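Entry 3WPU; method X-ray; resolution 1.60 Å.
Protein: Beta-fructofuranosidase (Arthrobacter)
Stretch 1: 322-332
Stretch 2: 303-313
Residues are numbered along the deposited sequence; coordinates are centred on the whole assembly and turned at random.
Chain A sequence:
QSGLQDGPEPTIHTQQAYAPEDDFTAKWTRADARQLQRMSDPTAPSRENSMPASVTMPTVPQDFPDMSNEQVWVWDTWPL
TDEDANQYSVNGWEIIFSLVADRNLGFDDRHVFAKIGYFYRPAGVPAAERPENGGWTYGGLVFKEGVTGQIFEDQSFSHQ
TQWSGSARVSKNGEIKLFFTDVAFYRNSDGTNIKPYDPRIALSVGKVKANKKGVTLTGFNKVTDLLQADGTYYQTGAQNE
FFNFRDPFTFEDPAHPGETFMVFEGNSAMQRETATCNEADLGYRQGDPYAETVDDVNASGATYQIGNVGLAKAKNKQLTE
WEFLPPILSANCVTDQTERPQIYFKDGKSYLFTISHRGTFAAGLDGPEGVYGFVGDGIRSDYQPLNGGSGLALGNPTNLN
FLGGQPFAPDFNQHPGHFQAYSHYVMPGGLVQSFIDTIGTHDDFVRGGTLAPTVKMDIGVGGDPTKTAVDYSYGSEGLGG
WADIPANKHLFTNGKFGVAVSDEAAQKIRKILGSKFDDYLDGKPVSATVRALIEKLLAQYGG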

# COMPACT_ATOMS: atom_id res chain seq x y z
N GLU A 322 5.40 2.20 20.35
CA GLU A 322 5.90 3.54 20.62
C GLU A 322 6.17 4.20 19.26
O GLU A 322 6.72 3.59 18.35
CB GLU A 322 7.17 3.57 21.49
CG GLU A 322 8.38 3.01 20.84
CD GLU A 322 9.60 2.98 21.76
OE1 GLU A 322 10.69 2.77 21.22
OE2 GLU A 322 9.44 3.09 22.99
N PHE A 323 5.76 5.45 19.15
CA PHE A 323 6.11 6.25 18.01
C PHE A 323 7.61 6.49 18.00
O PHE A 323 8.25 6.61 19.06
CB PHE A 323 5.44 7.62 18.06
CG PHE A 323 3.99 7.63 17.63
CD1 PHE A 323 3.64 7.15 16.41
CD2 PHE A 323 3.03 8.18 18.45
CE1 PHE A 323 2.32 7.20 15.98
CE2 PHE A 323 1.70 8.23 18.05
CZ PHE A 323 1.35 7.74 16.82
N LEU A 324 8.15 6.55 16.80
CA LEU A 324 9.50 7.04 16.54
C LEU A 324 9.39 8.22 15.58
O LEU A 324 8.31 8.47 15.00
CB LEU A 324 10.37 5.92 15.96
CG LEU A 324 10.58 4.71 16.87
CD1 LEU A 324 11.35 3.60 16.18
CD2 LEU A 324 11.28 5.10 18.17
N PRO A 325 10.49 8.97 15.39
CA PRO A 325 10.36 10.18 14.52
C PRO A 325 10.02 9.80 13.06
O PRO A 325 10.30 8.70 12.61
CB PRO A 325 11.72 10.86 14.68
CG PRO A 325 12.19 10.41 16.06
CD PRO A 325 11.77 8.97 16.13
N PRO A 326 9.37 10.71 12.32
CA PRO A 326 9.08 10.35 10.93
C PRO A 326 10.32 10.01 10.11
O PRO A 326 11.42 10.58 10.33
CB PRO A 326 8.40 11.62 10.36
CG PRO A 326 8.08 12.50 11.51
CD PRO A 326 9.01 12.10 12.64
N ILE A 327 10.19 9.07 9.20
CA ILE A 327 11.32 8.71 8.32
C ILE A 327 11.39 9.46 7.01
O ILE A 327 12.47 9.55 6.40
CB ILE A 327 11.45 7.18 8.06
CG1 ILE A 327 10.14 6.59 7.49
CG2 ILE A 327 11.83 6.45 9.34
CD1 ILE A 327 10.27 5.17 7.00
N LEU A 328 10.25 9.99 6.53
CA LEU A 328 10.23 10.80 5.32
C LEU A 328 9.19 11.91 5.49
O LEU A 328 8.11 11.68 6.08
CB LEU A 328 9.87 9.94 4.12
CG LEU A 328 9.87 10.65 2.76
CD1 LEU A 328 11.29 10.85 2.25
CD2 LEU A 328 8.99 9.95 1.73
N SER A 329 9.56 13.12 5.10
CA SER A 329 8.61 14.24 5.03
C SER A 329 8.60 14.78 3.63
O SER A 329 9.63 14.77 2.94
CB SER A 329 8.96 15.37 6.00
OG SER A 329 10.28 15.88 5.77
N ALA A 330 7.42 15.26 3.22
CA ALA A 330 7.18 15.87 1.94
C ALA A 330 6.59 17.29 2.10
O ALA A 330 5.63 17.68 1.41
CB ALA A 330 6.24 14.99 1.14
N ASN A 331 7.17 18.04 3.03
CA ASN A 331 6.70 19.40 3.34
C ASN A 331 6.85 20.30 2.13
O ASN A 331 7.90 20.35 1.49
CB ASN A 331 7.42 20.00 4.55
CG ASN A 331 7.16 19.21 5.82
OD1 ASN A 331 6.28 18.37 5.89
ND2 ASN A 331 7.99 19.44 6.82
N CYS A 332 5.74 20.95 1.79
CA CYS A 332 5.59 21.73 0.57
C CYS A 332 5.79 20.92 -0.73
O CYS A 332 6.16 21.47 -1.77
CB CYS A 332 6.51 22.96 0.61
SG CYS A 332 6.01 24.11 1.92
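Stretch 2 (303-313) YQIGNVGLAKA

Stretch 2 lies alongside stretch 1 as an extended strand running in the opposite direction. Stretch 2 runs as one strand through Ala313, preceded by a short 3-10 segment at Tyr303, and stretch 1 supplies two strands, one on each side of a corner at Ile327. The first of these meets stretch 2 at 145° between N-to-C directions, with the axes approaching to 4.5 Å; the second is almost exactly antiparallel, at 172° and 4.6 Å. Together the two stretches bury 866 Å².

The register is fixed at one end by Glu322 and Lys312, whose backbones exchange two hydrogen bonds, Glu322 N to Lys312 O and Lys312 N to Glu322 O, both 2.9 Å. Phe323 then faces Ala311 across a non-hydrogen-bonded pair with their CA atoms 4.4 Å apart, and Leu324 N donates to Leu310 O at 2.9 Å. The two prolines that follow have no amide hydrogen to offer, and pairing resumes at the corner. There Ile327, with phi/psi of -91/-24, leaves the extended conformation, and its N reaches Val308 O at 2.9 Å; Leu328 N makes a weak bond to the same oxygen at 3.5 Å. Val308 N returns a bond to Leu328 O at 2.8 Å, so the register passes from one strand of stretch 1 to the next around Val308. Beyond it, Ala330 N binds Gly306 O at 2.8 Å, and a weak bond joins Cys332 N to Gln304 O at 2.7 Å.

The side chains of Leu324, Leu328, Val308, Leu310 and Lys312 share one face of the sheet. Leu310, the residue of stretch 2 most covered by stretch 1, adopts a t,p rotamer and Leu324 the m,t rotamer; this combination brings Leu310 CD2 to 3.8 Å from Leu324 CD1. Ile327 points its CA-to-CB bond sideways, yet its p,t conformation places both branches against stretch 2: CG1 lies 3.9 Å from Val308 CG1, and CG2 lies 4.0 Å from Leu310 CB. Val308, with chi1 t, also packs beside Leu328, the two CB atoms being 4.2 Å apart. Lys312 is fully extended, with all four chi angles t, so its end leads away from stretch 1 and NZ bonds elsewhere in the structure; its CB remains 3.9 Å from Leu324 CD1.

On the other face, Phe323, Ser329 and Asn331 accompany Ala311, Asn307 and Ile305. Ala311 sits against the backbone of Phe323, its CB 4.3 Å from Phe323 CA, while Leu310 O approaches the edge of the phenyl ring. Asn307, with chi1 p, places ND2 3.4 Å from Pro326 CG, and its CB packs 4.4 Å from Ser329 CB. Asn331 takes the m rotamer, which turns its end back over the neighbouring strand, with OD1 3.4 Å from Ile305 CB.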

# COMPACT_ATOMS: atom_id res chain seq x y z
N TYR A 303 0.28 24.01 2.98
CA TYR A 303 -0.83 23.12 3.27
C TYR A 303 -0.61 21.65 2.83
O TYR A 303 -1.44 20.78 3.09
CB TYR A 303 -2.09 23.68 2.62
CG TYR A 303 -2.44 25.07 3.14
CD1 TYR A 303 -2.62 25.29 4.50
CD2 TYR A 303 -2.61 26.15 2.27
CE1 TYR A 303 -2.94 26.54 4.99
CE2 TYR A 303 -2.94 27.41 2.76
CZ TYR A 303 -3.10 27.61 4.12
OH TYR A 303 -3.42 28.86 4.64
N GLN A 304 0.50 21.38 2.15
CA GLN A 304 0.87 20.02 1.73
C GLN A 304 2.10 19.58 2.51
O GLN A 304 3.23 19.91 2.12
CB GLN A 304 1.13 19.98 0.23
CG GLN A 304 -0.13 20.06 -0.63
CD GLN A 304 -0.66 21.47 -0.80
OE1 GLN A 304 0.09 22.38 -1.16
NE2 GLN A 304 -1.96 21.66 -0.56
N ILE A 305 1.86 18.86 3.60
CA ILE A 305 2.94 18.48 4.54
C ILE A 305 2.79 17.02 5.00
O ILE A 305 2.74 16.70 6.21
CB ILE A 305 3.03 19.46 5.73
CG1 ILE A 305 1.67 19.59 6.46
CG2 ILE A 305 3.51 20.82 5.28
CD1 ILE A 305 1.72 20.36 7.76
N GLY A 306 2.71 16.14 4.01
CA GLY A 306 2.63 14.73 4.27
C GLY A 306 3.92 14.19 4.85
O GLY A 306 4.99 14.73 4.59
N ASN A 307 3.79 13.13 5.62
CA ASN A 307 4.95 12.37 6.07
C ASN A 307 4.70 10.87 6.14
O ASN A 307 3.57 10.38 6.02
CB ASN A 307 5.60 12.94 7.36
CG ASN A 307 4.79 12.71 8.64
OD1 ASN A 307 3.77 12.04 8.63
ND2 ASN A 307 5.28 13.26 9.75
N VAL A 308 5.79 10.14 6.37
CA VAL A 308 5.74 8.72 6.60
C VAL A 308 6.32 8.50 7.98
O VAL A 308 7.46 8.87 8.25
CB VAL A 308 6.52 7.88 5.56
CG1 VAL A 308 6.52 6.43 5.96
CG2 VAL A 308 5.87 8.05 4.18
N GLY A 309 5.50 7.90 8.83
CA GLY A 309 5.88 7.59 10.20
C GLY A 309 6.47 6.22 10.42
O GLY A 309 6.37 5.33 9.58
N LEU A 310 7.15 6.08 11.56
CA LEU A 310 7.74 4.83 12.01
C LEU A 310 7.30 4.61 13.47
O LEU A 310 7.19 5.58 14.25
CB LEU A 310 9.27 4.89 11.94
CG LEU A 310 10.00 3.57 12.18
CD1 LEU A 310 9.75 2.53 11.10
CD2 LEU A 310 11.50 3.82 12.35
N ALA A 311 7.03 3.36 13.81
CA ALA A 311 6.74 2.96 15.18
C ALA A 311 7.42 1.63 15.43
O ALA A 311 7.73 0.87 14.50
CB ALA A 311 5.25 2.86 15.45
N LYS A 312 7.68 1.37 16.70
CA LYS A 312 8.32 0.14 17.14
C LYS A 312 7.46 -0.55 18.20
O LYS A 312 6.96 0.10 19.13
CB LYS A 312 9.69 0.47 17.71
CG LYS A 312 10.46 -0.73 18.19
CD LYS A 312 11.78 -0.28 18.80
CE LYS A 312 12.55 -1.48 19.29
NZ LYS A 312 13.95 -1.15 19.66
N ALA A 313 7.32 -1.87 18.06
CA ALA A 313 6.52 -2.68 19.01
C ALA A 313 7.30 -2.81 20.32
O ALA A 313 8.55 -2.94 20.33
CB ALA A 313 6.23 -4.05 18.43